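Local coordinates for protein cellulase (PDB 6XSO) that probably hydrolyses internal beta-1,4 linkages of cellulose and related plant cell-wall glucans and xylans, as a broad-specificity GH5_4 endoglucanase, at residues Y234-G239 with Q267-P272; D249-L254 with N291-Y296. One frame throughout, in Å; residues are numbered along the deposited sequence. Where two conformers were deposited one is given.

Contact 1 of 2, residues Y234-G239 with Q267-P272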
# COMPACT_ATOMS: atom_id res chain seq x y z
N TYR A 234 -7.14 -6.91 -7.11
CA TYR A 234 -8.20 -7.45 -6.27
C TYR A 234 -7.61 -7.97 -4.97
O TYR A 234 -6.73 -8.83 -4.99
CB TYR A 234 -8.97 -8.60 -7.00
CG TYR A 234 -10.04 -9.16 -6.09
CD1 TYR A 234 -9.76 -10.17 -5.21
CD2 TYR A 234 -11.32 -8.61 -6.07
CE1 TYR A 234 -10.72 -10.62 -4.30
CE2 TYR A 234 -12.27 -9.06 -5.19
CZ TYR A 234 -11.96 -10.06 -4.31
OH TYR A 234 -12.92 -10.48 -3.42
N ALA A 235 -8.10 -7.47 -3.83
CA ALA A 235 -7.69 -7.88 -2.48
C ALA A 235 -6.20 -7.65 -2.18
O ALA A 235 -5.70 -8.12 -1.14
CB ALA A 235 -8.06 -9.34 -2.16
N ALA A 236 -5.49 -6.93 -3.06
CA ALA A 236 -4.03 -6.92 -3.05
C ALA A 236 -3.47 -8.35 -3.11
O ALA A 236 -2.35 -8.63 -2.66
CB ALA A 236 -3.48 -6.11 -1.88
N ALA A 237 -4.24 -9.27 -3.69
CA ALA A 237 -3.81 -10.65 -3.85
C ALA A 237 -2.64 -10.72 -4.82
O ALA A 237 -2.53 -9.94 -5.77
CB ALA A 237 -4.97 -11.51 -4.35
N ASN A 238 -1.75 -11.68 -4.60
CA ASN A 238 -0.48 -11.72 -5.33
C ASN A 238 -0.36 -12.87 -6.31
O ASN A 238 0.68 -12.99 -6.98
CB ASN A 238 0.70 -11.72 -4.35
CG ASN A 238 0.69 -12.92 -3.44
OD1 ASN A 238 0.50 -14.07 -3.87
ND2 ASN A 238 0.93 -12.66 -2.16
N GLY A 239 -1.39 -13.69 -6.46
CA GLY A 239 -1.40 -14.74 -7.45
C GLY A 239 -0.66 -16.01 -7.09
O GLY A 239 -0.70 -16.96 -7.87
N GLN A 267 0.51 -2.86 -7.31
CA GLN A 267 0.82 -3.28 -5.95
C GLN A 267 0.03 -4.51 -5.53
O GLN A 267 -1.18 -4.63 -5.80
CB GLN A 267 0.59 -2.13 -4.94
CG GLN A 267 0.61 -2.58 -3.47
CD GLN A 267 0.48 -1.47 -2.44
OE1 GLN A 267 0.33 -1.75 -1.25
NE2 GLN A 267 0.58 -0.23 -2.87
N VAL A 268 0.73 -5.41 -4.85
CA VAL A 268 0.18 -6.57 -4.17
C VAL A 268 0.74 -6.60 -2.76
O VAL A 268 1.70 -5.89 -2.43
CB VAL A 268 0.54 -7.87 -4.90
CG1 VAL A 268 0.10 -7.81 -6.36
CG2 VAL A 268 2.05 -8.14 -4.81
N HIS A 269 0.13 -7.43 -1.91
CA HIS A 269 0.62 -7.69 -0.56
C HIS A 269 0.99 -9.16 -0.46
O HIS A 269 0.52 -9.99 -1.24
CB HIS A 269 -0.45 -7.34 0.47
CG HIS A 269 -0.84 -5.89 0.45
ND1 HIS A 269 -1.97 -5.41 1.06
CD2 HIS A 269 -0.23 -4.83 -0.13
CE1 HIS A 269 -2.05 -4.10 0.86
NE2 HIS A 269 -1.02 -3.73 0.12
N ALA A 270 1.88 -9.49 0.49
CA ALA A 270 2.31 -10.87 0.64
C ALA A 270 2.63 -11.18 2.09
O ALA A 270 3.51 -10.56 2.69
CB ALA A 270 3.56 -11.14 -0.21
N TYR A 271 1.95 -12.20 2.63
CA TYR A 271 2.21 -12.70 3.98
C TYR A 271 2.38 -14.21 3.90
O TYR A 271 1.51 -14.98 4.32
CB TYR A 271 1.07 -12.31 4.90
CG TYR A 271 0.95 -10.82 5.15
CD1 TYR A 271 1.54 -10.24 6.25
CD2 TYR A 271 0.21 -10.00 4.32
CE1 TYR A 271 1.41 -8.89 6.51
CE2 TYR A 271 0.07 -8.66 4.56
CZ TYR A 271 0.66 -8.10 5.66
OH TYR A 271 0.51 -6.76 5.96
N PRO A 272 3.51 -14.67 3.36
CA PRO A 272 3.68 -16.11 3.13
C PRO A 272 3.73 -16.89 4.43
O PRO A 272 4.19 -16.41 5.46
CB PRO A 272 5.03 -16.19 2.41
CG PRO A 272 5.32 -14.83 1.91
CD PRO A 272 4.61 -13.86 2.82
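Ala236 lays its CB over one face of the His269 imidazole, 3.5 Å from the ring centroid and displaced toward the rim, in a CH-pi contact whose nearest ring atom is ND1. With the histidine CG anti to its own carbonyl carbon and beside the backbone N (chi1 -61°), the ring is set against this methyl. In the ring plane, His269 NE2 donates to Gln267 OE1 at 2.8 Å, while ND1 bonds Glu175; partners at both nitrogens thus fix the ring's rotation. The backbones join where His269 N donates to Ala236 O at 2.9 Å. Asn238 adds a second link: its ND2 reaches a lone pair of His269 O at 2.9 Å, while OD1 bonds Ser240, so both ends of the amide are held. Beside these polar bonds, Val268 CG1 lies 3.4 Å from Ala237 O, and its CG2 packs on Asn238 CB. An alanine at His269 would probably leave Gln267 OE1 and Glu175 without their imidazole partner and open a gap beside the Ala236 methyl. Strand 264-270 is thus tied to the loop after strand 229-232 at the C-terminal rim of a TIM barrel, where GH5 enzymes carry their active site.

Contact 2 of 2, residues D249-L254 with N291-Y296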
# COMPACT_ATOMS: atom_id res chain seq x y z
N ASP A 249 -6.13 -15.08 -11.29
CA ASP A 249 -7.08 -14.13 -11.86
C ASP A 249 -6.89 -12.69 -11.35
O ASP A 249 -7.04 -11.77 -12.17
CB ASP A 249 -8.53 -14.61 -11.64
CG ASP A 249 -8.86 -15.91 -12.39
OD1 ASP A 249 -7.99 -16.54 -13.01
OD2 ASP A 249 -10.05 -16.29 -12.36
N PRO A 250 -6.60 -12.42 -10.07
CA PRO A 250 -6.32 -11.03 -9.67
C PRO A 250 -5.19 -10.38 -10.46
O PRO A 250 -5.17 -9.16 -10.66
CB PRO A 250 -6.00 -11.15 -8.17
CG PRO A 250 -6.82 -12.34 -7.75
CD PRO A 250 -6.65 -13.33 -8.91
N LEU A 251 -4.24 -11.18 -10.94
CA LEU A 251 -3.16 -10.64 -11.74
C LEU A 251 -3.55 -10.52 -13.21
O LEU A 251 -3.33 -9.47 -13.84
CB LEU A 251 -1.90 -11.52 -11.64
CG LEU A 251 -1.37 -11.92 -10.27
CD1 LEU A 251 0.01 -12.57 -10.41
CD2 LEU A 251 -1.27 -10.76 -9.29
N SER A 252 -4.13 -11.57 -13.78
CA SER A 252 -4.38 -11.59 -15.21
C SER A 252 -5.58 -10.76 -15.60
O SER A 252 -5.69 -10.38 -16.77
CB SER A 252 -4.61 -13.02 -15.69
OG SER A 252 -5.84 -13.53 -15.21
N LYS A 253 -6.49 -10.48 -14.67
CA LYS A 253 -7.70 -9.74 -14.96
C LYS A 253 -7.59 -8.26 -14.61
O LYS A 253 -8.58 -7.52 -14.74
CB LYS A 253 -8.90 -10.37 -14.23
CG LYS A 253 -9.15 -11.83 -14.55
CD LYS A 253 -9.70 -12.04 -15.91
CE LYS A 253 -10.00 -13.52 -16.12
NZ LYS A 253 -10.25 -13.81 -17.54
N LEU A 254 -6.42 -7.80 -14.17
CA LEU A 254 -6.19 -6.39 -13.93
C LEU A 254 -5.89 -5.71 -15.26
O LEU A 254 -5.09 -6.21 -16.06
CB LEU A 254 -5.00 -6.21 -12.98
CG LEU A 254 -4.67 -4.77 -12.61
CD1 LEU A 254 -5.83 -4.10 -11.87
CD2 LEU A 254 -3.43 -4.66 -11.76
N ASN A 291 7.77 -15.04 -9.57
CA ASN A 291 7.59 -15.43 -10.97
C ASN A 291 6.26 -14.93 -11.51
O ASN A 291 6.19 -14.45 -12.65
CB ASN A 291 7.69 -16.96 -11.13
CG ASN A 291 9.14 -17.48 -11.13
OD1 ASN A 291 10.11 -16.74 -11.33
ND2 ASN A 291 9.28 -18.79 -10.92
N GLY A 292 5.19 -15.02 -10.72
CA GLY A 292 3.89 -14.55 -11.19
C GLY A 292 3.87 -13.05 -11.39
O GLY A 292 3.32 -12.55 -12.38
N LEU A 293 4.49 -12.31 -10.47
CA LEU A 293 4.59 -10.87 -10.62
C LEU A 293 5.41 -10.51 -11.85
O LEU A 293 5.09 -9.54 -12.55
CB LEU A 293 5.18 -10.25 -9.36
CG LEU A 293 4.41 -10.56 -8.06
CD1 LEU A 293 5.09 -9.94 -6.85
CD2 LEU A 293 2.95 -10.09 -8.16
N ASN A 294 6.46 -11.29 -12.13
CA ASN A 294 7.24 -11.05 -13.34
C ASN A 294 6.42 -11.35 -14.58
O ASN A 294 6.42 -10.57 -15.54
CB ASN A 294 8.53 -11.86 -13.30
CG ASN A 294 9.48 -11.50 -14.41
OD1 ASN A 294 9.71 -10.33 -14.70
ND2 ASN A 294 10.01 -12.50 -15.07
N THR A 295 5.73 -12.49 -14.60
CA THR A 295 4.96 -12.88 -15.78
C THR A 295 3.94 -11.82 -16.17
O THR A 295 3.86 -11.43 -17.34
CB THR A 295 4.27 -14.22 -15.51
OG1 THR A 295 5.25 -15.26 -15.44
CG2 THR A 295 3.28 -14.57 -16.63
N TYR A 296 3.15 -11.35 -15.21
CA TYR A 296 2.03 -10.48 -15.56
C TYR A 296 2.39 -9.01 -15.62
O TYR A 296 1.73 -8.25 -16.35
CB TYR A 296 0.85 -10.73 -14.60
CG TYR A 296 0.27 -12.09 -14.83
CD1 TYR A 296 -0.63 -12.31 -15.87
CD2 TYR A 296 0.66 -13.18 -14.07
CE1 TYR A 296 -1.14 -13.58 -16.12
CE2 TYR A 296 0.14 -14.46 -14.32
CZ TYR A 296 -0.76 -14.64 -15.34
OH TYR A 296 -1.27 -15.90 -15.60
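Leu251 and Tyr296 carry the aromatic part of this contact, their side chains crossing at about a right angle. With Tyr296 CG anti to its carbonyl carbon and beside the backbone N (chi1 -69°), the phenol ring is set against the leucine. Leu251 CB stands over one face of it in a CH-pi contact, 4.2 Å from the centroid and 28° off the ring normal, and Leu251 CD1 touches Tyr296 CD2 at 3.8 Å. Ser252 meets the same face farther out, its CB 3.5 Å from Tyr296 CE1 and its backbone N also above the ring. The opposite face is covered from within helix 279-298 by Thr295 CG2, which lies toward the rim, so the ring is sandwiched between its own helix and the short helix 249-252.

The leucine methyls make the remaining van der Waals contacts. Leu251 CD1 rests 3.9 Å from Gly292 O. The other methyl, Leu251 CD2, approaches Leu293 CD2 more loosely, at 4.4 Å. Phe297 and Thr233 add to the surroundings of Leu251, and Val268 of strand 264-270 lies against Leu293.

No hydrogen bond spans the two segments. Backbone bonds such as Tyr296 N to Gly292 O, 3.1 Å long, stay inside each helix. Segments 249-254 and 291-296 therefore meet mainly by van der Waals packing and burial of apolar surface, their fit set by the shapes of Leu251 and the Tyr296 ring rather than by directional polar bonds.

The two contacts alternate along the chain and their centres lie about 10 Å apart. They touch directly: Leu251 CD1 of contact 2 packs 3.5 Å from Asn238 O of contact 1, and Leu293 CD2 approaches the same oxygen at 3.9 Å. Contact 1 lies deeper, about 10 Å from the chain centre to its own centre, against about 17 Å for contact 2. It also faces the probable active site: His269 bonds Glu175 and Tyr271 bonds Glu308, glutamates whose places on the loop after strand 168-171 and on strand 304-309 match the catalytic pair of GH5 enzymes. Contact 2 backs loop 234-239 of contact 1 with an apolar layer outside the barrel.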